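Side-chain contacts in putative diflavin flavoprotein A 3 (PDB 6H0C), which probably transfers electrons from NADH to oxygen, reducing it to water, and is present here as its flavodiiron core without the flavin reductase section: residues 278-282 and 283-287; 204-207 and 208-212; 334-337 and 338-342. One frame throughout, in Å; residues are numbered along the deposited sequence. Where two conformers were deposited one is given.

Contact 1 of 3, residues 278-282 and 283-287; sequences RGITK and AGVAV
Ile280 and Val287 meet by their methyl branches where helix 268-281 gives way, through a Schellman motif, to strand 286-291 of the flavodoxin-like domain. The two side chains cross at about a right angle. Their CG2 atoms approach to 3.4 Å, tighter than ordinary van der Waals contact. The isoleucine presents this branch because CG2 stands anti to its backbone N, with CG1 turned to the N side (chi1 -66°). Ile280 also packs on Val258 of strand 257-262. The same CG2 is met by Val285, whose CG1 lies 3.6 Å from it, giving the apolar contact across the turn that commonly accompanies a Schellman ending. Val287 has a second neighbour: Thr281, also crossing it nearly perpendicularly, brings its own CG2 to 3.6 Å from Val287 CG2, which is thereby set against both helix residues.

The backbone fixes these positions. Gly284 N donates to Thr281 O at 3.0 Å, and Val285 N makes the longer, weak bond to Ile280 O. Ala283 N binds that same Ile280 oxygen from above the carbonyl plane. Gly284 takes up the positive phi (81°) that reverses the chain, and a type I turn spans Thr281 to Gly284. Lys282 extends away from the turn to a salt bridge with Glu389 of helix 382-404, and Ala283 and Val285 pack on Ala396 of the same helix. Across the bend, Thr281 CA directs its hydrogen at Val285 O, the two heavy atoms 3.1 Å apart.

Contact 2 of 3, residues 204-207 and 208-212; sequences APAA and AQVSA
Val210 sets one methyl against the carbonyl of Ala206, a full helical turn back. Its chi1 of 171° carries CG1 anti to the backbone N and leaves CG2 on the N side, where it faces back to the start of the helix and comes within 3.2 Å of Ala206 O. That oxygen also receives the backbone bond from Val210 N, at 2.9 Å and nearly along the C=O axis, so the valine approaches a single acceptor with both its amide and its side chain. The same methyl lies 4.0 Å from Ala206 CB, a looser apolar contact.

Gln209 approaches from another side. Its CG stands beside the backbone N and the chain bends at chi2 (89°), which folds the terminal amide back over the Ala206 peptide instead of letting it extend outward; Gln209 CB itself is 3.8 Å from Ala206 O.

All this surrounds the N-terminal turn of helix 207-217 in the zinc metallo-hydrolase domain, with Ala206 as the N-cap. The side chain of an alanine there has no polar group to offer the first helical amides. The following main-chain bond, from Ser211 N to Ala207 O, measures 3.0 Å, and its donor is tilted out of the carbonyl plane. Around the turn, Val210 also packs on Leu203 and on Leu248 of helix 237-253, and Ala206 rests on Ser151 and Pro152. Ala207 and Ala208 both touch Gln252, which belongs to the same helix as Leu248.

Contact 3 of 3, residues 334-337 and 338-342; sequences ANAS and KTQLC
Ser337 and Thr339 join their hydroxyls, OG to OG1, in a hydrogen bond of 3.0 Å in which either could be the donor. Each torsion contributes. Ser337 swings OG anti to its own backbone N (chi1 164°), forward along the chain, and Thr339 holds OG1 between its backbone N and carbonyl carbon (chi1 60°), facing the serine. The threonine methyl CG2 is then left 3.8 Å from Ser337 OG, so both branches of the threonine face the serine oxygen from the same side.

The backbone of a type I beta turn, Ser337 to Gln340, brings the two residues together. Its closing bond runs from Gln340 N to Ser337 O at 3.0 Å and is fairly straight at the hydrogen (164°), although the donor sits above the carbonyl plane. Gln340 CB packs against the same oxygen at 3.4 Å. Lys338, at the second position of the turn, sends an extended chain outward from the exposed bend.

A water provides the next layer, accepting from Ser337 N at 2.8 Å and from Gln340 NE2 at 3.1 Å. It thus ties the residue that opens the turn to the side chain of the one that closes it. Gln340 is positioned in its turn by the end of helix 297-306 and what follows: OE1 is hydrogen-bonded to Ser307 OG, and NE2 makes a weak bond to Ile304 O. Ala336 packs on Ile304, Phe310 and Phe367, while the backbone of Leu341 pairs with Ala308 and Phe310. The turn links helix 323-335 to strand 341-348, completing a beta-alpha-beta crossover from strand 309-313 of the kind from which the parallel sheet of the flavodoxin fold is built.

How the contacts relate
Contacts 1 and 3 are equivalent passages in one domain: each leads from a helix into a strand of the same parallel flavodoxin-like sheet, 286-291 at its edge and 341-348 further in. Their centres lie 19 Å apart, and their nearest atoms about 9 Å. Helix 382-404 packs against side chains of both. Contact 2 belongs to the metallo-hydrolase domain, yet it touches contact 1, with Pro205 CB 4.1 Å from Val287 CG1, and a backbone hydrogen bond between Pro205 and Ala289 reinforces this meeting of the two domains. Contact 3 stands apart from contact 2, with centres about 24 Å apart. The atoms that meet across the three contacts are protein and, in contact 3, one water.

Contact 1 of 3, residues 278-282 and 283-287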
loop_
_atom_site.group_PDB
_atom_site.type_symbol
_atom_site.label_atom_id
_atom_site.label_comp_id
_atom_site.label_asym_id
_atom_site.label_seq_id
_atom_site.Cartn_x
_atom_site.Cartn_y
_atom_site.Cartn_z
ATOM N N ARG A 278 -0.626 1.737 -13.404
ATOM C CA ARG A 278 -0.380 3.151 -13.629
ATOM C C ARG A 278 -0.438 3.472 -15.129
ATOM O O ARG A 278 -0.944 4.527 -15.534
ATOM C CB ARG A 278 0.963 3.549 -13.009
ATOM C CG ARG A 278 1.554 4.863 -13.497
ATOM C CD ARG A 278 0.685 6.073 -13.202
ATOM N NE ARG A 278 1.423 7.281 -13.567
ATOM C CZ ARG A 278 0.902 8.501 -13.634
ATOM N NH1 ARG A 278 -0.385 8.692 -13.373
ATOM N NH2 ARG A 278 1.674 9.528 -13.974
ATOM N N GLY A 279 0.051 2.551 -15.953
ATOM C CA GLY A 279 -0.052 2.711 -17.394
ATOM C C GLY A 279 -1.505 2.771 -17.843
ATOM O O GLY A 279 -1.854 3.533 -18.749
ATOM N N ILE A 280 -2.361 1.972 -17.206
ATOM C CA ILE A 280 -3.782 1.956 -17.542
ATOM C C ILE A 280 -4.483 3.229 -17.072
ATOM O O ILE A 280 -5.181 3.879 -17.860
ATOM C CB ILE A 280 -4.499 0.732 -16.931
ATOM C CG1 ILE A 280 -3.987 -0.560 -17.566
ATOM C CG2 ILE A 280 -6.008 0.819 -17.129
ATOM C CD1 ILE A 280 -4.539 -1.823 -16.908
ATOM N N THR A 281 -4.302 3.585 -15.801
ATOM C CA THR A 281 -5.024 4.722 -15.234
ATOM C C THR A 281 -4.565 6.054 -15.838
ATOM O O THR A 281 -5.367 6.982 -15.998
ATOM C CB THR A 281 -4.878 4.803 -13.695
ATOM O OG1 THR A 281 -3.495 4.933 -13.343
ATOM C CG2 THR A 281 -5.471 3.567 -13.027
ATOM N N LYS A 282 -3.287 6.166 -16.186
ATOM C CA LYS A 282 -2.840 7.425 -16.759
ATOM C C LYS A 282 -3.441 7.586 -18.156
ATOM O O LYS A 282 -3.499 8.687 -18.691
ATOM C CB LYS A 282 -1.312 7.520 -16.797
ATOM C CG LYS A 282 -0.635 6.804 -17.947
ATOM C CD LYS A 282 0.860 7.079 -17.901
ATOM C CE LYS A 282 1.601 6.416 -19.043
ATOM N NZ LYS A 282 3.077 6.537 -18.864
ATOM N N ALA A 283 -3.909 6.485 -18.732
ATOM C CA ALA A 283 -4.481 6.523 -20.066
ATOM C C ALA A 283 -5.989 6.731 -19.982
ATOM O O ALA A 283 -6.700 6.566 -20.966
ATOM C CB ALA A 283 -4.144 5.237 -20.838
ATOM N N GLY A 284 -6.478 7.082 -18.797
ATOM C CA GLY A 284 -7.885 7.419 -18.637
ATOM C C GLY A 284 -8.825 6.232 -18.507
ATOM O O GLY A 284 -10.032 6.358 -18.709
ATOM N N VAL A 285 -8.274 5.073 -18.165
ATOM C CA VAL A 285 -9.081 3.884 -17.901
ATOM C C VAL A 285 -8.926 3.513 -16.424
ATOM O O VAL A 285 -7.813 3.539 -15.890
ATOM C CB VAL A 285 -8.667 2.708 -18.817
ATOM C CG1 VAL A 285 -9.352 1.407 -18.402
ATOM C CG2 VAL A 285 -8.980 3.049 -20.272
ATOM N N ALA A 286 -10.043 3.201 -15.767
ATOM C CA ALA A 286 -10.043 2.853 -14.345
ATOM C C ALA A 286 -9.459 1.461 -14.108
ATOM O O ALA A 286 -9.562 0.578 -14.969
ATOM C CB ALA A 286 -11.466 2.928 -13.775
ATOM N N VAL A 287 -8.854 1.269 -12.938
ATOM C CA VAL A 287 -8.360 -0.041 -12.530
ATOM C C VAL A 287 -8.930 -0.429 -11.173
ATOM O O VAL A 287 -8.902 0.360 -10.229
ATOM C CB VAL A 287 -6.818 -0.092 -12.442
ATOM C CG1 VAL A 287 -6.356 -1.438 -11.869
ATOM C CG2 VAL A 287 -6.185 0.165 -13.810
#

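Contact 2 of 3, residues 204-207 and 208-212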
loop_
_atom_site.group_PDB
_atom_site.type_symbol
_atom_site.label_atom_id
_atom_site.label_comp_id
_atom_site.label_asym_id
_atom_site.label_seq_id
_atom_site.Cartn_x
_atom_site.Cartn_y
_atom_site.Cartn_z
ATOM N N ALA A 204 -5.442 5.106 -6.776
ATOM C CA ALA A 204 -6.375 5.051 -7.898
ATOM C C ALA A 204 -6.864 3.628 -8.201
ATOM O O ALA A 204 -8.039 3.437 -8.518
ATOM C CB ALA A 204 -5.740 5.667 -9.136
ATOM N N PRO A 205 -5.976 2.619 -8.106
ATOM C CA PRO A 205 -6.431 1.242 -8.373
ATOM C C PRO A 205 -7.301 0.693 -7.257
ATOM O O PRO A 205 -7.820 -0.413 -7.378
ATOM C CB PRO A 205 -5.127 0.445 -8.470
ATOM C CG PRO A 205 -4.057 1.478 -8.736
ATOM C CD PRO A 205 -4.511 2.688 -7.959
ATOM N N ALA A 206 -7.448 1.461 -6.180
ATOM C CA ALA A 206 -8.275 1.062 -5.044
ATOM C C ALA A 206 -9.332 2.127 -4.733
ATOM O O ALA A 206 -9.663 2.362 -3.566
ATOM C CB ALA A 206 -7.400 0.810 -3.817
ATOM N N ALA A 207 -9.868 2.752 -5.778
ATOM C CA ALA A 207 -10.711 3.936 -5.626
ATOM C C ALA A 207 -11.911 3.727 -4.693
ATOM O O ALA A 207 -12.231 4.591 -3.874
ATOM C CB ALA A 207 -11.189 4.400 -6.989
ATOM N N ALA A 208 -12.572 2.584 -4.810
ATOM C CA ALA A 208 -13.747 2.327 -3.988
ATOM C C ALA A 208 -13.381 2.122 -2.510
ATOM O O ALA A 208 -14.063 2.644 -1.618
ATOM C CB ALA A 208 -14.509 1.122 -4.523
ATOM N N GLN A 209 -12.307 1.371 -2.252
ATOM C CA GLN A 209 -11.885 1.110 -0.872
ATOM C C GLN A 209 -11.334 2.378 -0.224
ATOM O O GLN A 209 -11.526 2.608 0.976
ATOM C CB GLN A 209 -10.834 -0.007 -0.801
ATOM C CG GLN A 209 -11.282 -1.359 -1.344
ATOM C CD GLN A 209 -10.999 -1.508 -2.838
ATOM O OE1 GLN A 209 -11.088 -0.538 -3.608
ATOM N NE2 GLN A 209 -10.646 -2.723 -3.253
ATOM N N VAL A 210 -10.651 3.200 -1.017
ATOM C CA VAL A 210 -10.101 4.447 -0.498
ATOM C C VAL A 210 -11.238 5.433 -0.169
ATOM O O VAL A 210 -11.175 6.159 0.832
ATOM C CB VAL A 210 -9.086 5.069 -1.488
ATOM C CG1 VAL A 210 -8.678 6.473 -1.042
ATOM C CG2 VAL A 210 -7.858 4.164 -1.602
ATOM N N SER A 211 -12.278 5.441 -0.999
ATOM C CA SER A 211 -13.435 6.290 -0.744
ATOM C C SER A 211 -14.167 5.830 0.513
ATOM O O SER A 211 -14.643 6.650 1.300
ATOM C CB SER A 211 -14.387 6.291 -1.940
ATOM O OG SER A 211 -15.474 7.175 -1.725
ATOM N N ALA A 212 -14.260 4.518 0.697
ATOM C CA ALA A 212 -14.873 3.970 1.899
ATOM C C ALA A 212 -14.063 4.395 3.125
ATOM O O ALA A 212 -14.626 4.725 4.170
ATOM C CB ALA A 212 -14.969 2.458 1.814
#

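Contact 3 of 3, residues 334-337 and 338-342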
loop_
_atom_site.group_PDB
_atom_site.type_symbol
_atom_site.label_atom_id
_atom_site.label_comp_id
_atom_site.label_asym_id
_atom_site.label_seq_id
_atom_site.Cartn_x
_atom_site.Cartn_y
_atom_site.Cartn_z
ATOM N N ALA A 334 -15.436 -18.690 -15.065
ATOM C CA ALA A 334 -16.861 -18.958 -14.876
ATOM C C ALA A 334 -17.713 -17.719 -15.117
ATOM O O ALA A 334 -18.908 -17.829 -15.344
ATOM C CB ALA A 334 -17.123 -19.505 -13.479
ATOM N N ASN A 335 -17.104 -16.539 -15.074
ATOM C CA ASN A 335 -17.898 -15.313 -15.110
ATOM C C ASN A 335 -17.603 -14.329 -16.229
ATOM O O ASN A 335 -18.468 -13.534 -16.587
ATOM C CB ASN A 335 -17.759 -14.583 -13.783
ATOM C CG ASN A 335 -18.495 -15.280 -12.677
ATOM O OD1 ASN A 335 -19.724 -15.176 -12.572
ATOM N ND2 ASN A 335 -17.759 -16.016 -11.847
ATOM N N ALA A 336 -16.398 -14.366 -16.776
ATOM C CA ALA A 336 -16.023 -13.380 -17.780
ATOM C C ALA A 336 -16.580 -13.720 -19.165
ATOM O O ALA A 336 -16.519 -14.863 -19.622
ATOM C CB ALA A 336 -14.507 -13.235 -17.840
ATOM N N SER A 337 -17.128 -12.708 -19.827
ATOM C CA SER A 337 -17.493 -12.831 -21.229
ATOM C C SER A 337 -16.240 -12.870 -22.104
ATOM O O SER A 337 -15.253 -12.178 -21.825
ATOM C CB SER A 337 -18.387 -11.672 -21.647
ATOM O OG SER A 337 -18.431 -11.579 -23.060
ATOM N N LYS A 338 -16.276 -13.664 -23.168
ATOM C CA LYS A 338 -15.117 -13.787 -24.050
ATOM C C LYS A 338 -14.786 -12.483 -24.791
ATOM O O LYS A 338 -13.747 -12.386 -25.438
ATOM C CB LYS A 338 -15.328 -14.920 -25.064
ATOM C CG LYS A 338 -15.352 -16.320 -24.460
ATOM C CD LYS A 338 -15.309 -17.383 -25.555
ATOM C CE LYS A 338 -15.380 -18.803 -24.994
ATOM N NZ LYS A 338 -15.185 -19.836 -26.061
ATOM N N THR A 339 -15.657 -11.482 -24.697
ATOM C CA THR A 339 -15.378 -10.181 -25.309
ATOM C C THR A 339 -14.409 -9.370 -24.467
ATOM O O THR A 339 -13.856 -8.383 -24.934
ATOM C CB THR A 339 -16.648 -9.338 -25.501
ATOM O OG1 THR A 339 -17.257 -9.100 -24.226
ATOM C CG2 THR A 339 -17.642 -10.046 -26.413
ATOM N N GLN A 340 -14.214 -9.765 -23.215
ATOM C CA GLN A 340 -13.276 -9.044 -22.364
ATOM C C GLN A 340 -11.848 -9.219 -22.880
ATOM O O GLN A 340 -11.443 -10.318 -23.273
ATOM C CB GLN A 340 -13.377 -9.514 -20.905
ATOM C CG GLN A 340 -14.602 -8.994 -20.148
ATOM C CD GLN A 340 -14.287 -8.692 -18.685
ATOM O OE1 GLN A 340 -13.177 -8.260 -18.355
ATOM N NE2 GLN A 340 -15.260 -8.917 -17.803
ATOM N N LEU A 341 -11.092 -8.129 -22.877
ATOM C CA LEU A 341 -9.689 -8.174 -23.253
ATOM C C LEU A 341 -8.864 -8.772 -22.110
ATOM O O LEU A 341 -9.122 -8.494 -20.935
ATOM C CB LEU A 341 -9.194 -6.777 -23.608
ATOM C CG LEU A 341 -7.868 -6.707 -24.347
ATOM C CD1 LEU A 341 -7.979 -7.452 -25.663
ATOM C CD2 LEU A 341 -7.448 -5.253 -24.561
ATOM N N CYS A 342 -7.879 -9.596 -22.457
ATOM C CA CYS A 342 -7.112 -10.346 -21.466
ATOM C C CYS A 342 -5.631 -9.957 -21.464
ATOM O O CYS A 342 -5.106 -9.494 -22.473
ATOM C CB CYS A 342 -7.258 -11.848 -21.729
ATOM S SG CYS A 342 -6.257 -12.878 -20.648
HETATM O O HOH W 1 -17.890 -10.309 -18.655
#